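Local coordinates for protein glycogen synthase (PDB 6GNF) that is a bacterial glycosyltransferase of the GT-B fold, with two Rossmann-like domains facing a cleft that holds adenosine-5'-diphosphate and a glycan in this model, at residues A32-T37 with V99-V104; V61-D66 with A137-A142; T231-P236 with P476-V481. All blocks are in the same frame, centred on the assembly; numbering follows the deposited sequence.

Contact 1: A32-T37 with V99-V104; sequences APYSKT and VDHIWV. With GLC (alpha-D-glucopyranose), chain D.
The ring of Tyr34 takes the benzo edge of Trp103 on one face. Trp103 CZ2 stands 3.4 Å above the plane of the Tyr34 ring, over its centre. Next to it, Trp103 CH2 lies 3.5 Å from Tyr34 CG. The pair is edge-to-face: the six-membered ring of Trp103 gives the edge, Tyr34 gives the face, and the planes stand at 57°. The carbonyl carbon of His101 lies over one face of Trp103, toward the rim. The imidazole of His101 is covered differently. Tyr34 CE2 sits over one of its faces, displaced toward the rim, and the carbonyl oxygen of Val99 lies over the opposite face. Tyr34 and His101 meet obliquely, with planes at 56°, and the phenol oxygen Tyr34 OH is 3.9 Å from His101 CD2. In Tyr34, CG is anti to its own carbonyl carbon (chi1 -58°), which swings the ring from the loop toward the strand. The three residues form an aromatic cluster, and Tyr68 adds a fourth ring that meets both Tyr34 and Trp103.

The cluster joins the loop between strand 23-27 and helix 39-54 to strand 99-105 of the mixed sheet in the N-terminal domain. Further along this loop the pocket begins. Lys36 touches the ADP. Thr37 OG1 accepts a hydrogen bond of 2.7 Å from O6 of the glucose, and is also hydrogen-bonded to Glu30 OE2.

No hydrogen bond links the two segments. Tyr34 OH, His101 ND1 and Trp103 NE1 each bond outside the two segments, to Asp70, Thr60 and Ser94. The Asp70 bond holds the outer end of Tyr34; the other two, off-axis, probably limit rotation of His101 and Trp103. The loop that carries two pocket residues therefore meets the sheet through one edge-to-face pair and one oblique ring contact.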
loop_
_atom_site.group_PDB
_atom_site.type_symbol
_atom_site.label_atom_id
_atom_site.label_comp_id
_atom_site.label_asym_id
_atom_site.label_seq_id
_atom_site.Cartn_x
_atom_site.Cartn_y
_atom_site.Cartn_z
ATOM N N ALA A 32 -7.988 6.770 -1.036
ATOM C CA ALA A 32 -8.257 6.978 -2.453
ATOM C C ALA A 32 -9.723 7.348 -2.628
ATOM O O ALA A 32 -10.563 6.924 -1.842
ATOM C CB ALA A 32 -7.938 5.720 -3.255
ATOM N N PRO A 33 -10.041 8.152 -3.658
ATOM C CA PRO A 33 -9.138 8.761 -4.632
ATOM C C PRO A 33 -8.610 10.134 -4.197
ATOM O O PRO A 33 -7.913 10.792 -4.940
ATOM C CB PRO A 33 -10.025 8.896 -5.869
ATOM C CG PRO A 33 -11.395 9.136 -5.311
ATOM C CD PRO A 33 -11.448 8.473 -3.958
ATOM N N TYR A 34 -8.843 10.520 -2.954
ATOM C CA TYR A 34 -8.495 11.861 -2.486
ATOM C C TYR A 34 -6.978 11.963 -2.291
ATOM O O TYR A 34 -6.336 12.934 -2.685
ATOM C CB TYR A 34 -9.178 12.115 -1.144
ATOM C CG TYR A 34 -10.688 11.988 -1.160
ATOM C CD1 TYR A 34 -11.491 13.099 -1.428
ATOM C CD2 TYR A 34 -11.320 10.769 -0.889
ATOM C CE1 TYR A 34 -12.871 13.002 -1.438
ATOM C CE2 TYR A 34 -12.698 10.662 -0.900
ATOM C CZ TYR A 34 -13.475 11.781 -1.173
ATOM O OH TYR A 34 -14.858 11.727 -1.187
ATOM N N SER A 35 -6.429 10.957 -1.618
ATOM C CA SER A 35 -5.016 10.901 -1.338
ATOM C C SER A 35 -4.531 9.460 -1.522
ATOM O O SER A 35 -5.167 8.527 -1.032
ATOM C CB SER A 35 -4.779 11.390 0.102
ATOM O OG SER A 35 -5.542 10.660 1.046
ATOM N N LYS A 36 -3.384 9.282 -2.166
ATOM C CA LYS A 36 -2.915 7.961 -2.556
ATOM C C LYS A 36 -1.509 8.051 -3.122
ATOM O O LYS A 36 -1.245 8.880 -3.980
ATOM C CB LYS A 36 -3.841 7.402 -3.628
ATOM C CG LYS A 36 -3.354 6.123 -4.327
ATOM C CD LYS A 36 -4.514 5.286 -4.883
ATOM C CE LYS A 36 -4.301 4.785 -6.311
ATOM N NZ LYS A 36 -3.213 3.778 -6.430
ATOM N N THR A 37 -0.620 7.199 -2.617
ATOM C CA THR A 37 0.757 7.050 -3.110
ATOM C C THR A 37 0.964 5.581 -3.528
ATOM O O THR A 37 2.050 5.189 -3.960
ATOM C CB THR A 37 1.792 7.393 -2.008
ATOM O OG1 THR A 37 1.789 6.382 -0.972
ATOM C CG2 THR A 37 1.531 8.775 -1.401
ATOM N N VAL A 99 -20.123 5.767 3.188
ATOM C CA VAL A 99 -18.976 5.955 4.081
ATOM C C VAL A 99 -18.715 7.441 4.351
ATOM O O VAL A 99 -18.686 8.248 3.407
ATOM C CB VAL A 99 -17.682 5.352 3.487
ATOM C CG1 VAL A 99 -16.529 5.479 4.470
ATOM C CG2 VAL A 99 -17.885 3.887 3.113
ATOM N N ASP A 100 -18.491 7.771 5.627
ATOM C CA ASP A 100 -18.096 9.114 6.045
ATOM C C ASP A 100 -16.586 9.262 5.966
ATOM O O ASP A 100 -15.845 8.466 6.530
ATOM C CB ASP A 100 -18.527 9.384 7.484
ATOM C CG ASP A 100 -20.029 9.425 7.633
ATOM O OD1 ASP A 100 -20.609 10.514 7.388
ATOM O OD2 ASP A 100 -20.674 8.401 7.928
ATOM N N HIS A 101 -16.132 10.309 5.286
ATOM C CA HIS A 101 -14.717 10.636 5.240
ATOM C C HIS A 101 -14.529 11.920 6.008
ATOM O O HIS A 101 -15.151 12.939 5.708
ATOM C CB HIS A 101 -14.258 10.797 3.798
ATOM C CG HIS A 101 -14.528 9.594 2.959
ATOM N ND1 HIS A 101 -13.946 8.371 3.209
ATOM C CD2 HIS A 101 -15.334 9.417 1.891
ATOM C CE1 HIS A 101 -14.376 7.495 2.318
ATOM N NE2 HIS A 101 -15.218 8.103 1.508
ATOM N N ILE A 102 -13.770 11.828 7.092
ATOM C CA ILE A 102 -13.474 12.966 7.931
ATOM C C ILE A 102 -12.043 13.382 7.642
ATOM O O ILE A 102 -11.129 12.552 7.631
ATOM C CB ILE A 102 -13.591 12.604 9.424
ATOM C CG1 ILE A 102 -14.921 11.892 9.722
ATOM C CG2 ILE A 102 -13.404 13.840 10.290
ATOM C CD1 ILE A 102 -16.132 12.641 9.263
ATOM N N TRP A 103 -11.842 14.676 7.438
ATOM C CA TRP A 103 -10.534 15.197 7.090
ATOM C C TRP A 103 -10.060 16.179 8.144
ATOM O O TRP A 103 -10.737 17.157 8.462
ATOM C CB TRP A 103 -10.603 15.911 5.755
ATOM C CG TRP A 103 -11.281 15.128 4.689
ATOM C CD1 TRP A 103 -12.515 15.357 4.177
ATOM C CD2 TRP A 103 -10.760 13.988 3.994
ATOM N NE1 TRP A 103 -12.800 14.440 3.197
ATOM C CE2 TRP A 103 -11.736 13.599 3.054
ATOM C CE3 TRP A 103 -9.561 13.278 4.056
ATOM C CZ2 TRP A 103 -11.566 12.519 2.202
ATOM C CZ3 TRP A 103 -9.384 12.189 3.195
ATOM C CH2 TRP A 103 -10.383 11.819 2.286
ATOM N N VAL A 104 -8.874 15.919 8.674
ATOM C CA VAL A 104 -8.300 16.738 9.720
ATOM C C VAL A 104 -7.565 17.904 9.082
ATOM O O VAL A 104 -6.590 17.712 8.364
ATOM C CB VAL A 104 -7.331 15.913 10.584
ATOM C CG1 VAL A 104 -6.792 16.753 11.732
ATOM C CG2 VAL A 104 -8.028 14.672 11.115
HETATM C C1 GLC D . 7.171 6.846 2.926
HETATM C C2 GLC D . 6.184 6.521 4.059
HETATM C C3 GLC D . 5.577 5.140 3.828
HETATM C C4 GLC D . 4.927 5.082 2.448
HETATM C C5 GLC D . 5.997 5.385 1.391
HETATM C C6 GLC D . 5.494 5.284 -0.058
HETATM O O2 GLC D . 6.839 6.528 5.333
HETATM O O3 GLC D . 4.623 4.813 4.839
HETATM O O4 GLC D . 4.360 3.777 2.285
HETATM O O5 GLC D . 6.535 6.693 1.644
HETATM O O6 GLC D . 4.449 6.229 -0.338
#

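Contact 2: V61-D66 with A137-A142; sequences VAPRFD and AMLSQA. With SO4 (sulfate ion), chain G.
Leu139 meets the ring of Pro63 with both of its methyl groups. Leu139 CD2 is 3.9 Å from Pro63 CD and about as far from Pro63 CG. The second branch, Leu139 CD1, is 4.0 Å from Pro63 CD and also reaches the backbone at Ala62 C, 4.2 Å away. The leucine and the proline ring cross at about a right angle. The contact is buried, and no hydrogen bond crosses it. In Leu139, CG is anti to the backbone N (chi1 173°), and this carries the forked end from the helix to the strand.

Around this pair, Tyr109 of helix 107-110 touches both Pro63 and Leu139. Within the same segment, Pro63 CB lies over a face of Phe65, 3.5 Å above its plane and toward the rim.

Strand 57-63 is part of the mixed sheet of the N-terminal Rossmann-like domain, and helix 132-144 packs against it here. Ala62 is hydrogen-bonded through its backbone to Ile102 and Val104 of the adjacent strand. The strand then leads into an inverse gamma turn centred on Arg64, closed by a weak bond from Phe65 N to Pro63 O.

The extended side chain of Arg64 runs away from the helix to a sulfate ion, probably from the crystallisation liquor. Arg64 NH1 gives sulfate O2 a nearly straight bond of 3.1 Å (175°). Arg64 NH2 reaches sulfate O4 at 3.2 Å with a more bent one (145°). Asp105 forms a salt bridge with the same NH1, Phe92 offers its ring to a cation-pi contact, and Arg90 also binds the sulfate.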
loop_
_atom_site.group_PDB
_atom_site.type_symbol
_atom_site.label_atom_id
_atom_site.label_comp_id
_atom_site.label_asym_id
_atom_site.label_seq_id
_atom_site.Cartn_x
_atom_site.Cartn_y
_atom_site.Cartn_z
ATOM N N VAL A 61 -10.721 8.578 8.784
ATOM C CA VAL A 61 -10.130 9.824 9.239
ATOM C C VAL A 61 -8.739 9.922 8.660
ATOM O O VAL A 61 -7.939 8.991 8.812
ATOM C CB VAL A 61 -10.007 9.878 10.777
ATOM C CG1 VAL A 61 -9.449 11.224 11.211
ATOM C CG2 VAL A 61 -11.352 9.623 11.431
ATOM N N ALA A 62 -8.451 11.054 8.017
ATOM C CA ALA A 62 -7.148 11.261 7.406
ATOM C C ALA A 62 -6.877 12.749 7.303
ATOM O O ALA A 62 -7.788 13.556 7.458
ATOM C CB ALA A 62 -7.123 10.629 6.034
ATOM N N PRO A 63 -5.626 13.130 7.018
ATOM C CA PRO A 63 -5.324 14.563 6.912
ATOM C C PRO A 63 -5.954 15.211 5.696
ATOM O O PRO A 63 -6.113 14.568 4.659
ATOM C CB PRO A 63 -3.797 14.593 6.781
ATOM C CG PRO A 63 -3.342 13.300 7.375
ATOM C CD PRO A 63 -4.400 12.311 7.001
ATOM N N ARG A 64 -6.316 16.480 5.817
ATOM C CA ARG A 64 -6.822 17.253 4.683
ATOM C C ARG A 64 -5.642 17.870 3.930
ATOM O O ARG A 64 -5.240 18.999 4.180
ATOM C CB ARG A 64 -7.792 18.334 5.172
ATOM C CG ARG A 64 -8.518 19.094 4.074
ATOM C CD ARG A 64 -9.468 20.091 4.706
ATOM N NE ARG A 64 -10.199 20.867 3.718
ATOM C CZ ARG A 64 -10.100 22.178 3.525
ATOM N NH1 ARG A 64 -9.282 22.938 4.239
ATOM N NH2 ARG A 64 -10.841 22.737 2.586
ATOM N N PHE A 65 -5.079 17.102 3.004
ATOM C CA PHE A 65 -3.910 17.534 2.238
ATOM C C PHE A 65 -4.279 18.518 1.155
ATOM O O PHE A 65 -3.445 19.322 0.748
ATOM C CB PHE A 65 -3.187 16.336 1.624
ATOM C CG PHE A 65 -2.495 15.462 2.633
ATOM C CD1 PHE A 65 -1.482 15.977 3.435
ATOM C CD2 PHE A 65 -2.831 14.128 2.768
ATOM C CE1 PHE A 65 -0.836 15.175 4.361
ATOM C CE2 PHE A 65 -2.185 13.321 3.691
ATOM C CZ PHE A 65 -1.186 13.850 4.486
ATOM N N ASP A 66 -5.523 18.445 0.684
ATOM C CA ASP A 66 -6.049 19.388 -0.300
ATOM C C ASP A 66 -7.449 19.833 0.067
ATOM O O ASP A 66 -8.084 19.257 0.940
ATOM C CB ASP A 66 -6.066 18.745 -1.692
ATOM C CG ASP A 66 -4.672 18.566 -2.263
ATOM O OD1 ASP A 66 -4.222 19.518 -2.936
ATOM O OD2 ASP A 66 -4.012 17.531 -2.003
ATOM N N ALA A 137 1.705 12.200 14.974
ATOM C CA ALA A 137 1.201 12.169 16.344
ATOM C C ALA A 137 -0.082 13.012 16.452
ATOM O O ALA A 137 -1.037 12.625 17.127
ATOM C CB ALA A 137 2.246 12.675 17.321
ATOM N N MET A 138 -0.093 14.170 15.803
ATOM C CA MET A 138 -1.280 15.028 15.827
ATOM C C MET A 138 -2.480 14.373 15.132
ATOM O O MET A 138 -3.628 14.557 15.552
ATOM C CB MET A 138 -0.978 16.382 15.194
ATOM C CG MET A 138 -2.137 17.378 15.305
ATOM S SD MET A 138 -1.697 19.045 14.790
ATOM C CE MET A 138 -1.645 18.797 13.019
ATOM N N LEU A 139 -2.226 13.643 14.049
ATOM C CA LEU A 139 -3.289 12.902 13.374
ATOM C C LEU A 139 -3.953 11.885 14.299
ATOM O O LEU A 139 -5.176 11.786 14.316
ATOM C CB LEU A 139 -2.752 12.189 12.128
ATOM C CG LEU A 139 -3.711 11.241 11.408
ATOM C CD1 LEU A 139 -4.975 11.961 10.975
ATOM C CD2 LEU A 139 -3.027 10.609 10.203
ATOM N N SER A 140 -3.147 11.144 15.063
ATOM C CA SER A 140 -3.678 10.117 15.962
ATOM C C SER A 140 -4.536 10.729 17.064
ATOM O O SER A 140 -5.575 10.193 17.403
ATOM C CB SER A 140 -2.547 9.288 16.558
ATOM O OG SER A 140 -1.861 8.629 15.508
ATOM N N GLN A 141 -4.087 11.849 17.620
ATOM C CA GLN A 141 -4.861 12.580 18.621
ATOM C C GLN A 141 -6.159 13.120 18.052
ATOM O O GLN A 141 -7.191 13.084 18.711
ATOM C CB GLN A 141 -4.064 13.766 19.168
ATOM C CG GLN A 141 -2.835 13.384 19.962
ATOM C CD GLN A 141 -1.966 14.583 20.273
ATOM O OE1 GLN A 141 -2.462 15.658 20.621
ATOM N NE2 GLN A 141 -0.662 14.415 20.139
ATOM N N ALA A 142 -6.090 13.693 16.855
ATOM C CA ALA A 142 -7.269 14.295 16.248
ATOM C C ALA A 142 -8.329 13.253 15.910
ATOM O O ALA A 142 -9.522 13.562 15.996
ATOM C CB ALA A 142 -6.884 15.076 14.999
HETATM S S SO4 G . -10.517 26.683 3.732
HETATM O O1 SO4 G . -11.024 27.139 5.052
HETATM O O2 SO4 G . -9.212 25.984 3.853
HETATM O O3 SO4 G . -10.328 27.877 2.880
HETATM O O4 SO4 G . -11.506 25.777 3.104
#

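Contact 3: T231-P236 with P476-V481; sequences TQFAPP and PKIPGV
Phe233 lies against Ile478 and Pro479 along most of its side chain. Its CB is already near the proline, with Pro479 CG 4.1 Å away. CG and CD1 of Phe233 come closer to that same carbon, and Phe233 CD1 to Pro479 CG is the shortest approach at 3.7 Å. Farther out, Phe233 CE1 meets Ile478 CB at 3.8 Å. At the tip, Phe233 CZ faces the methyl carbon Ile478 CG2 at 4.0 Å.

Pro479 CG stands over one face of the ring in a CH-pi contact, 4.0 Å from the centroid and 22° off the normal. The opposite face has Gln232 CB over its centre, and Ile478 comes in obliquely. Phe233 has its CG anti to the carbonyl carbon (chi1 -48°), which turns the ring toward the 476-481 loop.

Just before Phe233 the chain makes an ST turn, in which Thr231 OG1 accepts from Phe233 N at 3.1 Å. Glu288 is a second partner of that hydroxyl. Thr247 of the paired strand 246-248 touches both Phe233 and Ile478.

The contact joins the small antiparallel sheet of strands 233-234 and 246-248 to a loop before helix 485-503 in the C-terminal half. With no hydrogen bond between the segments, the two parts meet at the surface through a CH-pi contact on one face of Phe233 and an oblique approach of Ile478, which also touches a crystal neighbour.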
loop_
_atom_site.group_PDB
_atom_site.type_symbol
_atom_site.label_atom_id
_atom_site.label_comp_id
_atom_site.label_asym_id
_atom_site.label_seq_id
_atom_site.Cartn_x
_atom_site.Cartn_y
_atom_site.Cartn_z
ATOM N N THR A 231 18.916 -1.148 17.239
ATOM C CA THR A 231 19.224 -1.627 15.896
ATOM C C THR A 231 20.454 -0.944 15.323
ATOM O O THR A 231 20.921 0.057 15.875
ATOM C CB THR A 231 18.044 -1.380 14.937
ATOM O OG1 THR A 231 18.341 -1.886 13.631
ATOM C CG2 THR A 231 17.728 0.112 14.825
ATOM N N GLN A 232 20.928 -1.467 14.194
ATOM C CA GLN A 232 22.033 -0.872 13.441
ATOM C C GLN A 232 21.543 -0.057 12.238
ATOM O O GLN A 232 22.341 0.590 11.572
ATOM C CB GLN A 232 22.978 -1.967 12.962
ATOM C CG GLN A 232 23.614 -2.757 14.087
ATOM C CD GLN A 232 24.592 -3.795 13.567
ATOM O OE1 GLN A 232 24.311 -4.488 12.584
ATOM N NE2 GLN A 232 25.759 -3.887 14.201
ATOM N N PHE A 233 20.232 -0.047 11.999
ATOM C CA PHE A 233 19.662 0.516 10.776
ATOM C C PHE A 233 18.634 1.634 11.056
ATOM O O PHE A 233 17.441 1.359 11.221
ATOM C CB PHE A 233 19.027 -0.610 9.944
ATOM C CG PHE A 233 19.916 -1.821 9.762
ATOM C CD1 PHE A 233 21.068 -1.752 8.977
ATOM C CD2 PHE A 233 19.601 -3.036 10.370
ATOM C CE1 PHE A 233 21.885 -2.863 8.819
ATOM C CE2 PHE A 233 20.415 -4.150 10.204
ATOM C CZ PHE A 233 21.558 -4.065 9.423
ATOM N N ALA A 234 19.100 2.884 11.109
ATOM C CA ALA A 234 18.206 4.042 11.269
ATOM C C ALA A 234 17.825 4.608 9.901
ATOM O O ALA A 234 18.555 4.414 8.926
ATOM C CB ALA A 234 18.872 5.120 12.112
ATOM N N PRO A 235 16.682 5.313 9.817
ATOM C CA PRO A 235 16.405 6.038 8.579
ATOM C C PRO A 235 17.360 7.218 8.427
ATOM O O PRO A 235 18.097 7.535 9.373
ATOM C CB PRO A 235 14.959 6.535 8.761
ATOM C CG PRO A 235 14.395 5.736 9.884
ATOM C CD PRO A 235 15.565 5.418 10.771
ATOM N N PRO A 236 17.353 7.870 7.249
ATOM C CA PRO A 236 18.189 9.061 7.061
ATOM C C PRO A 236 17.873 10.129 8.111
ATOM O O PRO A 236 16.729 10.212 8.577
ATOM C CB PRO A 236 17.808 9.555 5.659
ATOM C CG PRO A 236 17.178 8.390 4.979
ATOM C CD PRO A 236 16.558 7.546 6.049
ATOM N N PRO A 476 19.194 -6.846 -0.817
ATOM C CA PRO A 476 20.541 -6.348 -0.509
ATOM C C PRO A 476 21.044 -6.935 0.814
ATOM O O PRO A 476 20.227 -7.189 1.698
ATOM C CB PRO A 476 20.344 -4.824 -0.387
ATOM C CG PRO A 476 19.000 -4.528 -0.969
ATOM C CD PRO A 476 18.189 -5.770 -0.789
ATOM N N LYS A 477 22.354 -7.139 0.962
ATOM C CA LYS A 477 22.886 -7.751 2.194
ATOM C C LYS A 477 22.539 -6.967 3.462
ATOM O O LYS A 477 22.439 -7.563 4.533
ATOM C CB LYS A 477 24.401 -7.977 2.101
ATOM C CG LYS A 477 24.753 -9.147 1.198
ATOM C CD LYS A 477 26.226 -9.493 1.088
ATOM C CE LYS A 477 26.750 -10.366 2.216
ATOM N NZ LYS A 477 26.043 -11.657 2.436
ATOM N N ILE A 478 22.407 -5.643 3.349
ATOM C CA ILE A 478 21.791 -4.815 4.401
ATOM C C ILE A 478 20.921 -3.733 3.763
ATOM O O ILE A 478 21.162 -3.349 2.618
ATOM C CB ILE A 478 22.832 -4.133 5.317
ATOM C CG1 ILE A 478 23.817 -3.283 4.502
ATOM C CG2 ILE A 478 23.576 -5.169 6.152
ATOM C CD1 ILE A 478 24.490 -2.185 5.297
ATOM N N PRO A 479 19.906 -3.236 4.493
ATOM C CA PRO A 479 19.109 -2.132 3.943
ATOM C C PRO A 479 19.966 -0.894 3.694
ATOM O O PRO A 479 21.078 -0.803 4.230
ATOM C CB PRO A 479 18.057 -1.866 5.032
ATOM C CG PRO A 479 18.611 -2.474 6.273
ATOM C CD PRO A 479 19.438 -3.643 5.829
ATOM N N GLY A 480 19.481 0.026 2.868
ATOM C CA GLY A 480 20.239 1.228 2.523
ATOM C C GLY A 480 21.298 0.952 1.476
ATOM O O GLY A 480 21.307 1.596 0.427
ATOM N N VAL A 481 22.196 0.001 1.760
ATOM C CA VAL A 481 23.188 -0.473 0.783
ATOM C C VAL A 481 22.519 -0.760 -0.555
ATOM O O VAL A 481 21.559 -1.532 -0.633
ATOM C CB VAL A 481 23.964 -1.728 1.288
ATOM C CG1 VAL A 481 24.261 -2.740 0.183
ATOM C CG2 VAL A 481 25.259 -1.308 1.970
#

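In the fold
Contacts 1 and 2 are buried, and each has one segment in the same mixed sheet, where strands 99-105 and 57-63 are neighbours. They touch each other: Val104 pairs by backbone with Ala62 and Arg64, and its methyls pack on Val61 and Ala142. Contact 1 sets a loop tyrosine against two aromatic rings of the strand, and that loop goes on to the ligands. Contact 2 sets a helix against the sheet with aliphatic carbons. Contact 3 lies at the surface, with its centre about 32 Å from that of contact 1 and 29 Å from that of contact 2. It is the one that joins sequence-distant halves, and it combines an aromatic face with proline and isoleucine.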